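Local coordinates for RE68036p (Drosophila melanogaster, PDB 1SQH), which is of unknown function but may be an acyltransferase of the GNAT type that transfers acyl groups to glycine, at residues 7-13 with 68-73; 18-22 with 39-43; 34-38 with 93-97; 79-83 with 104-108. All coordinates share one frame; numbering follows the deposited sequence.

Contact 1 of 4, residues 7-13 with 68-73; sequences GDILRPL and FYTHRR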
# COMPACT_ATOMS: atom_id res chain seq x y z
N GLY A 7 17.02 -1.13 -25.05
CA GLY A 7 15.93 -0.21 -24.61
C GLY A 7 16.25 0.54 -23.33
O GLY A 7 17.42 0.80 -23.04
N ASP A 8 15.21 0.89 -22.58
CA ASP A 8 15.37 1.63 -21.32
C ASP A 8 16.30 0.91 -20.36
O ASP A 8 16.40 -0.31 -20.38
CB ASP A 8 14.00 1.83 -20.66
CG ASP A 8 14.04 2.86 -19.54
OD1 ASP A 8 13.92 4.08 -19.84
OD2 ASP A 8 14.20 2.46 -18.37
N ILE A 9 16.98 1.66 -19.50
CA ILE A 9 17.88 1.06 -18.53
C ILE A 9 17.12 0.11 -17.59
O ILE A 9 17.73 -0.73 -16.90
CB ILE A 9 18.61 2.14 -17.71
CG1 ILE A 9 19.69 1.50 -16.83
CG2 ILE A 9 17.61 2.92 -16.89
CD1 ILE A 9 20.56 2.52 -16.14
N LEU A 10 15.80 0.24 -17.56
CA LEU A 10 14.97 -0.62 -16.74
C LEU A 10 14.46 -1.79 -17.59
O LEU A 10 13.91 -1.58 -18.67
CB LEU A 10 13.77 0.16 -16.18
CG LEU A 10 14.04 1.23 -15.12
CD1 LEU A 10 12.74 1.91 -14.73
CD2 LEU A 10 14.70 0.59 -13.90
N ARG A 11 14.66 -3.01 -17.11
CA ARG A 11 14.20 -4.18 -17.84
C ARG A 11 13.10 -4.87 -17.06
O ARG A 11 13.27 -5.21 -15.89
CB ARG A 11 15.32 -5.19 -18.06
CG ARG A 11 14.84 -6.36 -18.92
CD ARG A 11 15.75 -7.57 -18.89
NE ARG A 11 15.52 -8.45 -17.75
CZ ARG A 11 16.18 -8.38 -16.60
NH1 ARG A 11 17.12 -7.44 -16.44
NH2 ARG A 11 15.93 -9.25 -15.63
N PRO A 12 11.96 -5.12 -17.72
CA PRO A 12 10.82 -5.78 -17.07
C PRO A 12 11.12 -7.20 -16.60
O PRO A 12 11.56 -8.04 -17.38
CB PRO A 12 9.74 -5.74 -18.15
CG PRO A 12 10.54 -5.86 -19.42
CD PRO A 12 11.70 -4.91 -19.15
N LEU A 13 10.90 -7.46 -15.32
CA LEU A 13 11.13 -8.79 -14.78
C LEU A 13 9.96 -9.68 -15.14
O LEU A 13 8.82 -9.23 -15.19
CB LEU A 13 11.29 -8.75 -13.26
CG LEU A 13 12.64 -8.32 -12.70
CD1 LEU A 13 12.92 -6.90 -13.11
CD2 LEU A 13 12.64 -8.46 -11.18
N PHE A 68 7.30 -4.80 -12.42
CA PHE A 68 8.59 -4.70 -11.77
C PHE A 68 9.72 -4.63 -12.78
O PHE A 68 9.65 -5.25 -13.84
CB PHE A 68 8.76 -5.90 -10.83
CG PHE A 68 7.78 -5.93 -9.69
CD1 PHE A 68 8.02 -5.18 -8.53
CD2 PHE A 68 6.60 -6.67 -9.78
CE1 PHE A 68 7.10 -5.16 -7.48
CE2 PHE A 68 5.68 -6.66 -8.73
CZ PHE A 68 5.93 -5.90 -7.58
N TYR A 69 10.76 -3.86 -12.46
CA TYR A 69 11.91 -3.72 -13.35
C TYR A 69 13.22 -3.76 -12.59
O TYR A 69 13.24 -3.63 -11.37
CB TYR A 69 11.87 -2.38 -14.10
CG TYR A 69 10.62 -2.09 -14.89
CD1 TYR A 69 9.46 -1.64 -14.27
CD2 TYR A 69 10.61 -2.24 -16.27
CE1 TYR A 69 8.31 -1.34 -15.01
CE2 TYR A 69 9.47 -1.95 -17.02
CZ TYR A 69 8.33 -1.50 -16.39
OH TYR A 69 7.21 -1.19 -17.12
N THR A 70 14.32 -3.96 -13.31
CA THR A 70 15.63 -3.93 -12.67
C THR A 70 16.60 -3.39 -13.69
O THR A 70 16.25 -3.24 -14.86
CB THR A 70 16.12 -5.31 -12.20
OG1 THR A 70 17.30 -5.12 -11.40
CG2 THR A 70 16.48 -6.20 -13.38
N HIS A 71 17.82 -3.08 -13.25
CA HIS A 71 18.85 -2.56 -14.14
C HIS A 71 19.09 -3.58 -15.26
O HIS A 71 19.51 -4.71 -15.01
CB HIS A 71 20.14 -2.31 -13.35
CG HIS A 71 21.16 -1.50 -14.08
ND1 HIS A 71 21.58 -1.81 -15.36
CD2 HIS A 71 21.89 -0.42 -13.70
CE1 HIS A 71 22.52 -0.96 -15.74
NE2 HIS A 71 22.72 -0.11 -14.75
N ARG A 72 18.80 -3.17 -16.49
CA ARG A 72 18.94 -4.04 -17.67
C ARG A 72 20.31 -4.70 -17.80
O ARG A 72 20.43 -5.77 -18.41
CB ARG A 72 18.61 -3.23 -18.94
CG ARG A 72 18.76 -3.99 -20.26
CD ARG A 72 17.89 -3.35 -21.34
NE ARG A 72 16.51 -3.79 -21.21
CZ ARG A 72 15.45 -3.13 -21.68
NH1 ARG A 72 15.61 -1.98 -22.31
NH2 ARG A 72 14.23 -3.63 -21.51
N ARG A 73 21.34 -4.09 -17.21
CA ARG A 73 22.68 -4.64 -17.27
C ARG A 73 23.20 -4.97 -15.87
O ARG A 73 24.40 -4.87 -15.61
CB ARG A 73 23.64 -3.66 -17.94
CG ARG A 73 23.18 -3.18 -19.31
CD ARG A 73 24.30 -2.43 -20.00
NE ARG A 73 24.84 -1.37 -19.15
CZ ARG A 73 24.19 -0.25 -18.86
NH1 ARG A 73 22.98 -0.04 -19.35
NH2 ARG A 73 24.75 0.64 -18.05

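Contact 2 of 4, residues 18-22 with 39-43; sequences VDELL and LYNQR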
# COMPACT_ATOMS: atom_id res chain seq x y z
N VAL A 18 10.12 -12.04 -10.55
CA VAL A 18 9.51 -11.30 -9.46
C VAL A 18 9.47 -12.27 -8.29
O VAL A 18 9.83 -11.92 -7.17
CB VAL A 18 8.07 -10.84 -9.81
CG1 VAL A 18 7.51 -9.95 -8.70
CG2 VAL A 18 8.09 -10.08 -11.12
N ASP A 19 9.05 -13.50 -8.56
CA ASP A 19 9.00 -14.50 -7.51
C ASP A 19 10.35 -14.63 -6.82
O ASP A 19 10.42 -14.71 -5.59
CB ASP A 19 8.55 -15.84 -8.10
CG ASP A 19 7.03 -15.94 -8.20
OD1 ASP A 19 6.55 -16.64 -9.12
OD2 ASP A 19 6.32 -15.32 -7.37
N GLU A 20 11.43 -14.62 -7.60
CA GLU A 20 12.77 -14.71 -7.01
C GLU A 20 13.04 -13.45 -6.20
O GLU A 20 13.65 -13.50 -5.14
CB GLU A 20 13.84 -14.83 -8.10
CG GLU A 20 13.97 -16.21 -8.71
CD GLU A 20 15.13 -16.28 -9.69
OE1 GLU A 20 14.88 -16.25 -10.92
OE2 GLU A 20 16.29 -16.36 -9.23
N LEU A 21 12.61 -12.31 -6.74
CA LEU A 21 12.81 -11.04 -6.05
C LEU A 21 12.11 -11.10 -4.69
O LEU A 21 12.64 -10.61 -3.68
CB LEU A 21 12.21 -9.90 -6.88
CG LEU A 21 12.45 -8.49 -6.36
CD1 LEU A 21 13.96 -8.18 -6.29
CD2 LEU A 21 11.73 -7.51 -7.29
N LEU A 22 10.92 -11.69 -4.68
CA LEU A 22 10.13 -11.84 -3.46
C LEU A 22 10.86 -12.68 -2.40
O LEU A 22 10.89 -12.29 -1.23
CB LEU A 22 8.78 -12.50 -3.81
CG LEU A 22 7.89 -13.00 -2.66
CD1 LEU A 22 7.47 -11.84 -1.76
CD2 LEU A 22 6.65 -13.66 -3.25
N LEU A 39 5.80 -7.08 -2.42
CA LEU A 39 6.03 -8.15 -3.39
C LEU A 39 5.08 -9.30 -3.11
O LEU A 39 4.44 -9.85 -4.03
CB LEU A 39 7.49 -8.62 -3.32
CG LEU A 39 8.50 -8.05 -4.32
CD1 LEU A 39 8.30 -6.57 -4.51
CD2 LEU A 39 9.92 -8.33 -3.82
N TYR A 40 4.98 -9.67 -1.84
CA TYR A 40 4.08 -10.74 -1.44
C TYR A 40 2.65 -10.39 -1.86
O TYR A 40 1.94 -11.21 -2.47
CB TYR A 40 4.13 -10.90 0.08
CG TYR A 40 2.99 -11.71 0.62
CD1 TYR A 40 3.06 -13.10 0.66
CD2 TYR A 40 1.83 -11.09 1.06
CE1 TYR A 40 1.99 -13.86 1.13
CE2 TYR A 40 0.75 -11.84 1.52
CZ TYR A 40 0.84 -13.22 1.57
OH TYR A 40 -0.21 -13.95 2.08
N ASN A 41 2.23 -9.17 -1.55
CA ASN A 41 0.88 -8.75 -1.89
C ASN A 41 0.59 -8.79 -3.39
O ASN A 41 -0.43 -9.36 -3.81
CB ASN A 41 0.61 -7.35 -1.36
CG ASN A 41 -0.79 -6.88 -1.68
OD1 ASN A 41 -1.75 -7.29 -1.05
ND2 ASN A 41 -0.90 -6.03 -2.68
N GLN A 42 1.47 -8.19 -4.19
CA GLN A 42 1.26 -8.15 -5.63
C GLN A 42 1.11 -9.55 -6.22
O GLN A 42 0.16 -9.82 -6.96
CB GLN A 42 2.39 -7.43 -6.33
CG GLN A 42 2.11 -7.20 -7.83
CD GLN A 42 0.79 -6.47 -8.04
OE1 GLN A 42 0.65 -5.31 -7.67
NE2 GLN A 42 -0.19 -7.17 -8.63
N ARG A 43 2.04 -10.44 -5.89
CA ARG A 43 1.96 -11.79 -6.41
C ARG A 43 0.69 -12.50 -5.93
O ARG A 43 0.16 -13.35 -6.64
CB ARG A 43 3.22 -12.58 -6.01
CG ARG A 43 4.46 -12.06 -6.73
CD ARG A 43 4.29 -12.14 -8.25
NE ARG A 43 4.45 -13.51 -8.75
CZ ARG A 43 3.92 -13.96 -9.89
NH1 ARG A 43 3.18 -13.15 -10.65
NH2 ARG A 43 4.14 -15.21 -10.27

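Contact 3 of 4, residues 34-38 with 93-97; sequences FHYLL and VSFFS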
# COMPACT_ATOMS: atom_id res chain seq x y z
N PHE A 34 8.60 -4.32 4.60
CA PHE A 34 7.57 -3.77 3.73
C PHE A 34 7.73 -4.01 2.23
O PHE A 34 6.73 -4.04 1.50
CB PHE A 34 7.42 -2.28 4.01
CG PHE A 34 6.60 -1.99 5.24
CD1 PHE A 34 5.23 -1.79 5.14
CD2 PHE A 34 7.20 -1.97 6.49
CE1 PHE A 34 4.45 -1.55 6.29
CE2 PHE A 34 6.44 -1.73 7.64
CZ PHE A 34 5.07 -1.53 7.54
N HIS A 35 8.96 -4.17 1.75
CA HIS A 35 9.14 -4.43 0.34
C HIS A 35 8.76 -5.88 0.10
O HIS A 35 8.18 -6.21 -0.94
CB HIS A 35 10.57 -4.14 -0.09
CG HIS A 35 10.85 -2.67 -0.18
ND1 HIS A 35 10.40 -1.90 -1.23
CD2 HIS A 35 11.39 -1.81 0.72
CE1 HIS A 35 10.64 -0.62 -0.96
NE2 HIS A 35 11.24 -0.54 0.21
N TYR A 36 9.04 -6.73 1.08
CA TYR A 36 8.64 -8.12 0.95
C TYR A 36 7.11 -8.16 0.92
O TYR A 36 6.51 -8.88 0.11
CB TYR A 36 9.14 -8.94 2.15
CG TYR A 36 8.34 -10.21 2.35
CD1 TYR A 36 8.54 -11.31 1.51
CD2 TYR A 36 7.35 -10.29 3.33
CE1 TYR A 36 7.77 -12.46 1.65
CE2 TYR A 36 6.58 -11.44 3.47
CZ TYR A 36 6.80 -12.53 2.63
OH TYR A 36 6.06 -13.68 2.78
N LEU A 37 6.48 -7.38 1.80
CA LEU A 37 5.02 -7.36 1.88
C LEU A 37 4.40 -6.89 0.57
O LEU A 37 3.40 -7.46 0.11
CB LEU A 37 4.57 -6.47 3.05
CG LEU A 37 4.88 -7.18 4.38
CD1 LEU A 37 4.59 -6.29 5.59
CD2 LEU A 37 4.03 -8.45 4.44
N LEU A 38 5.00 -5.86 -0.02
CA LEU A 38 4.55 -5.32 -1.29
C LEU A 38 4.65 -6.41 -2.36
O LEU A 38 3.69 -6.64 -3.11
CB LEU A 38 5.42 -4.11 -1.64
CG LEU A 38 5.52 -3.51 -3.05
CD1 LEU A 38 4.26 -3.75 -3.84
CD2 LEU A 38 5.81 -2.01 -2.91
N VAL A 93 5.39 4.98 -8.14
CA VAL A 93 6.68 4.31 -8.22
C VAL A 93 7.20 3.88 -6.86
O VAL A 93 7.12 4.62 -5.88
CB VAL A 93 7.76 5.24 -8.87
CG1 VAL A 93 9.05 4.47 -9.07
CG2 VAL A 93 7.26 5.78 -10.20
N SER A 94 7.71 2.66 -6.82
CA SER A 94 8.31 2.10 -5.61
C SER A 94 9.68 1.59 -6.03
O SER A 94 9.86 1.16 -7.17
CB SER A 94 7.49 0.92 -5.07
OG SER A 94 8.14 0.33 -3.96
N PHE A 95 10.64 1.65 -5.12
CA PHE A 95 11.98 1.18 -5.45
C PHE A 95 12.84 0.97 -4.21
O PHE A 95 12.61 1.57 -3.16
CB PHE A 95 12.67 2.17 -6.39
CG PHE A 95 12.80 3.56 -5.82
CD1 PHE A 95 13.81 3.87 -4.91
CD2 PHE A 95 11.88 4.55 -6.17
CE1 PHE A 95 13.91 5.16 -4.37
CE2 PHE A 95 11.98 5.84 -5.64
CZ PHE A 95 12.99 6.14 -4.74
N PHE A 96 13.83 0.09 -4.35
CA PHE A 96 14.76 -0.21 -3.28
C PHE A 96 15.97 -0.95 -3.82
O PHE A 96 15.97 -1.44 -4.94
CB PHE A 96 14.11 -1.08 -2.19
CG PHE A 96 14.85 -1.03 -0.89
CD1 PHE A 96 14.67 0.05 -0.02
CD2 PHE A 96 15.80 -2.00 -0.56
CE1 PHE A 96 15.43 0.16 1.15
CE2 PHE A 96 16.57 -1.90 0.60
CZ PHE A 96 16.38 -0.81 1.46
N SER A 97 16.99 -1.01 -2.99
CA SER A 97 18.23 -1.71 -3.28
C SER A 97 19.03 -1.61 -2.00
O SER A 97 18.90 -0.63 -1.27
CB SER A 97 19.01 -1.05 -4.42
OG SER A 97 20.24 -1.73 -4.61

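Contact 4 of 4, residues 79-83 with 104-108; sequences WGTYV and AELWE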
# COMPACT_ATOMS: atom_id res chain seq x y z
N TRP A 79 21.85 -7.14 -5.29
CA TRP A 79 21.47 -6.03 -4.40
C TRP A 79 19.96 -5.85 -4.24
O TRP A 79 19.51 -4.91 -3.58
CB TRP A 79 22.05 -4.70 -4.91
CG TRP A 79 23.53 -4.70 -5.16
CD1 TRP A 79 24.16 -4.37 -6.33
CD2 TRP A 79 24.57 -5.00 -4.22
NE1 TRP A 79 25.52 -4.44 -6.17
CE2 TRP A 79 25.80 -4.83 -4.89
CE3 TRP A 79 24.57 -5.41 -2.88
CZ2 TRP A 79 27.03 -5.04 -4.25
CZ3 TRP A 79 25.80 -5.62 -2.25
CH2 TRP A 79 27.01 -5.44 -2.94
N GLY A 80 19.19 -6.74 -4.86
CA GLY A 80 17.74 -6.66 -4.80
C GLY A 80 17.19 -5.39 -5.44
O GLY A 80 16.07 -4.97 -5.16
N THR A 81 17.99 -4.79 -6.32
CA THR A 81 17.61 -3.54 -6.99
C THR A 81 16.36 -3.69 -7.86
O THR A 81 16.33 -4.48 -8.80
CB THR A 81 18.79 -3.00 -7.85
OG1 THR A 81 19.95 -2.83 -7.02
CG2 THR A 81 18.45 -1.65 -8.46
N TYR A 82 15.33 -2.91 -7.54
CA TYR A 82 14.11 -2.99 -8.32
C TYR A 82 13.36 -1.66 -8.34
O TYR A 82 13.57 -0.78 -7.51
CB TYR A 82 13.19 -4.08 -7.76
CG TYR A 82 12.21 -3.59 -6.73
CD1 TYR A 82 10.91 -3.24 -7.08
CD2 TYR A 82 12.58 -3.46 -5.39
CE1 TYR A 82 10.00 -2.76 -6.14
CE2 TYR A 82 11.68 -2.98 -4.44
CZ TYR A 82 10.39 -2.63 -4.82
OH TYR A 82 9.51 -2.17 -3.87
N VAL A 83 12.48 -1.54 -9.31
CA VAL A 83 11.65 -0.37 -9.46
C VAL A 83 10.36 -0.93 -10.00
O VAL A 83 10.38 -1.69 -10.98
CB VAL A 83 12.23 0.67 -10.48
CG1 VAL A 83 11.25 1.82 -10.67
CG2 VAL A 83 13.58 1.21 -10.00
N ALA A 104 24.58 2.96 -6.04
CA ALA A 104 24.83 3.44 -7.40
C ALA A 104 23.89 2.81 -8.44
O ALA A 104 23.23 3.52 -9.22
CB ALA A 104 26.28 3.17 -7.78
N GLU A 105 23.83 1.48 -8.44
CA GLU A 105 22.99 0.75 -9.38
C GLU A 105 21.57 1.28 -9.43
O GLU A 105 21.00 1.46 -10.51
CB GLU A 105 22.98 -0.73 -9.02
CG GLU A 105 22.13 -1.59 -9.93
CD GLU A 105 22.36 -3.07 -9.70
OE1 GLU A 105 23.41 -3.58 -10.14
OE2 GLU A 105 21.49 -3.72 -9.06
N LEU A 106 20.99 1.54 -8.26
CA LEU A 106 19.63 2.04 -8.18
C LEU A 106 19.49 3.42 -8.84
O LEU A 106 18.65 3.60 -9.72
CB LEU A 106 19.18 2.14 -6.72
CG LEU A 106 17.87 2.89 -6.45
CD1 LEU A 106 16.70 2.17 -7.11
CD2 LEU A 106 17.64 3.02 -4.95
N TRP A 107 20.31 4.37 -8.41
CA TRP A 107 20.24 5.72 -8.96
C TRP A 107 20.58 5.76 -10.43
O TRP A 107 20.14 6.66 -11.15
CB TRP A 107 21.15 6.65 -8.16
CG TRP A 107 20.60 6.91 -6.80
CD1 TRP A 107 21.11 6.48 -5.61
CD2 TRP A 107 19.38 7.60 -6.50
NE1 TRP A 107 20.28 6.87 -4.58
CE2 TRP A 107 19.22 7.56 -5.09
CE3 TRP A 107 18.41 8.26 -7.27
CZ2 TRP A 107 18.11 8.15 -4.45
CZ3 TRP A 107 17.31 8.84 -6.63
CH2 TRP A 107 17.18 8.78 -5.24
N GLU A 108 21.37 4.79 -10.88
CA GLU A 108 21.70 4.73 -12.30
C GLU A 108 20.35 4.48 -12.99
O GLU A 108 20.03 5.09 -14.01
CB GLU A 108 22.67 3.58 -12.56
CG GLU A 108 23.36 3.62 -13.89
CD GLU A 108 24.55 2.69 -13.93
OE1 GLU A 108 25.45 2.86 -13.07
OE2 GLU A 108 24.60 1.80 -14.80
O HOH W 1 20.85 -5.74 -7.61

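Contact 1 of 4, residues 7-13 with 68-73
R11 and T70 form the hydrogen-bonded pair of a short antiparallel ladder. R11 N gives to T70 O at 2.8 Å, and T70 N returns to R11 O at 3.1 Å. L13 N bonds F68 O at 2.9 Å on one side of this pair, and R72 N bonds I9 O at 2.7 Å on the other. P12 sits opposite Y69 in a non-hydrogen-bonded pair, which suits a proline, as it has no N-H.

Side chains meet on both faces. Beside P12, the Y69 ring brings CE2 to 4.0 Å from P12 CB. L10 CB meets Y69 CB, and their side chains cross at about a right angle. On the other face R11 and T70 lie side by side, pointing the same way. The R11 chain starts with CG anti to the backbone N (chi1 -176°) and carries NH1 to 3.4 Å from T70 CG2. R72, bent at chi3, folds back along R11, with NE 3.6 Å from R11 CB and L10 O over one face of its guanidinium. At the loop end, beside helix 104-112, I9 CG1 stands 4.0 Å from the centroid of the H71 ring, a CH-pi contact over the face.

Several polar ends look elsewhere. R11 NH2 makes a salt bridge with E17, and T70 OG1 bonds T81 O. H71 ND1 accepts from R73 N in the ring plane, and H71 NE2 bonds E108. The imidazole is thus held against turning by both nitrogens, which suggests that NE2 carries a proton and that the E108 carboxylate would polarise the ring.

Contact 2 of 4, residues 18-22 with 39-43
D19 and R43 join the two helices with a salt bridge. R43 grips the carboxylate side-on. NE bonds D19 OD2 at 2.9 Å, close to the guanidinium plane and almost straight. NH2 bonds D19 OD1 at 3.0 Å, and there the oxygen lies further out of the guanidinium plane. The carboxylate is not coplanar with the guanidinium: the planes are 59° apart, and both nitrogens reach D19 from above its plane.

The leucines make the apolar part. L39 CD2 pushes in between L21 and L22, 3.6 Å from L21 CG and 3.5 Å from L22 CA. L22 and L39 slide past each other in opposite directions, with L22 CD1 at 3.6 Å from L39 CB. The same L22 CD1 also touches Y40 CB. It gets there because CG of L22 is anti to the backbone N (chi1 169°). V18 CG1 lies 3.9 Å from R43 CD and lines the aliphatic part of the arginine.

A second shell fixes these groups. The R43 chain is bent at chi2 and chi3, and its NH1 makes a further salt bridge with D46 of its own helix. R43 is therefore tied to two carboxylates, which would probably stabilise its charge. F68 of strand 67-71 packs under both V18 and L39.

The segment axes are 9.9 Å apart and run at 145° to each other. Helices 15-29 and 34-51 thus pack roughly antiparallel. In the chain they come between strands 10-12 and 67-71, which pair side by side. This strand-helix-helix-strand order is that of the N-terminal part of the GNAT fold, consistent with the acetyltransferase clan.

Contact 3 of 4, residues 34-38 with 93-97
The H35 ring lies over F96. F96 CB stands 3.8 Å from the imidazole centroid and only 12° off its normal, a CH-pi contact over the face. The phenyl ring continues past the rim. F96 CD1 is 3.5 Å from H35 NE2, with the planes 37° apart and the centroids 4.8 Å apart. The pair is oblique, neither stacked nor edge-to-face. The F96 ring reaches this place with CG anti to the backbone N (chi1 -161°).

The edge of the imidazole is turned to S94, whose OG is 4.0 Å from H35 CE1. H35 CE1 also comes to 3.7 Å from F95 O. L38, one turn further along the helix, brings CD2 to 3.5 Å from S94 OG.

The polar atoms find their partners on neighbouring strands. H35 ND1 bonds the hydroxyl of Y82, and S94 OG bonds both that hydroxyl and N126 ND2. The Y82 hydroxyl thus links histidine and serine within a buried region. This hydroxyl would probably lose its nitrogen partner if H35 were an alanine, and a gap would open over F96 CB.

Helix 34-51 lies on one face of the sheet, with the segment axes 10.3 Å apart. F95 points to the other face, where it meets V83 and V127. Y25 of helix 15-29 packs against both H35 and F96. Strand 91-96 runs between strands 82-87 and 123-128, so H35 meets strand 91-96 and, on its two sides, Y82 and N126 of the flanking strands.

Contact 4 of 4, residues 79-83 with 104-108
E105 reaches out from its helix toward T81 and W79. It starts with CG anti to the backbone N (chi1 -180°) and stays extended. CB passes T81 OG1 at 4.2 Å. CG lies alongside the threonine, 3.8 Å from T81 OG1 and 4.0 Å from T81 CG2. At the tip both oxygens come near W79 CD1, with OE1 4.0 Å from it, in the plane of the indole and at its edge. OE2 also accepts from T81 OG1 at 2.7 Å, on the anti side of the carboxylate and 27° out of its plane.

OE2 has a second partner. Water 1 donates to E105 OE2 at 2.6 Å and accepts from the backbone N atoms of W79 and T81. One carboxylate oxygen thus holds the hydroxyl directly and the turn around G80 through water. With a leucine in place of E105, T81 OG1 and the water are likely to lose their acceptor, and the turn could move.

Beneath the polar end, T81 CG2 meets L106, and V83 CG2 lies 4.4 Å from L106 CD1. T81 OG1 also bonds S97 OG, so the same hydroxyl ties in S97, just after strand 91-96.

Helix 104-112 packs here against the start of strand 82-87. L106 also touches F95 of strand 91-96 and F131 of helix 129-141, which places it between the sheet and a second helix.

In the fold
From the N terminus, contact 1 closes the first long loop by pairing strand 10-12 with strand 67-71. Contact 2 is nested inside that loop and joins its two helices. Contact 3 crosses both: it starts on helix 34-51 and ends on strand 91-96, beyond contact 1. Contact 4 follows contacts 1 and 2 in series and crosses contact 3. It brings helix 104-112 onto the opposite face of the sheet from helices 15-29 and 34-51. Strands 67-71, 82-87 and 91-96 are successive neighbours, so contacts 1, 3 and 4 share one sheet.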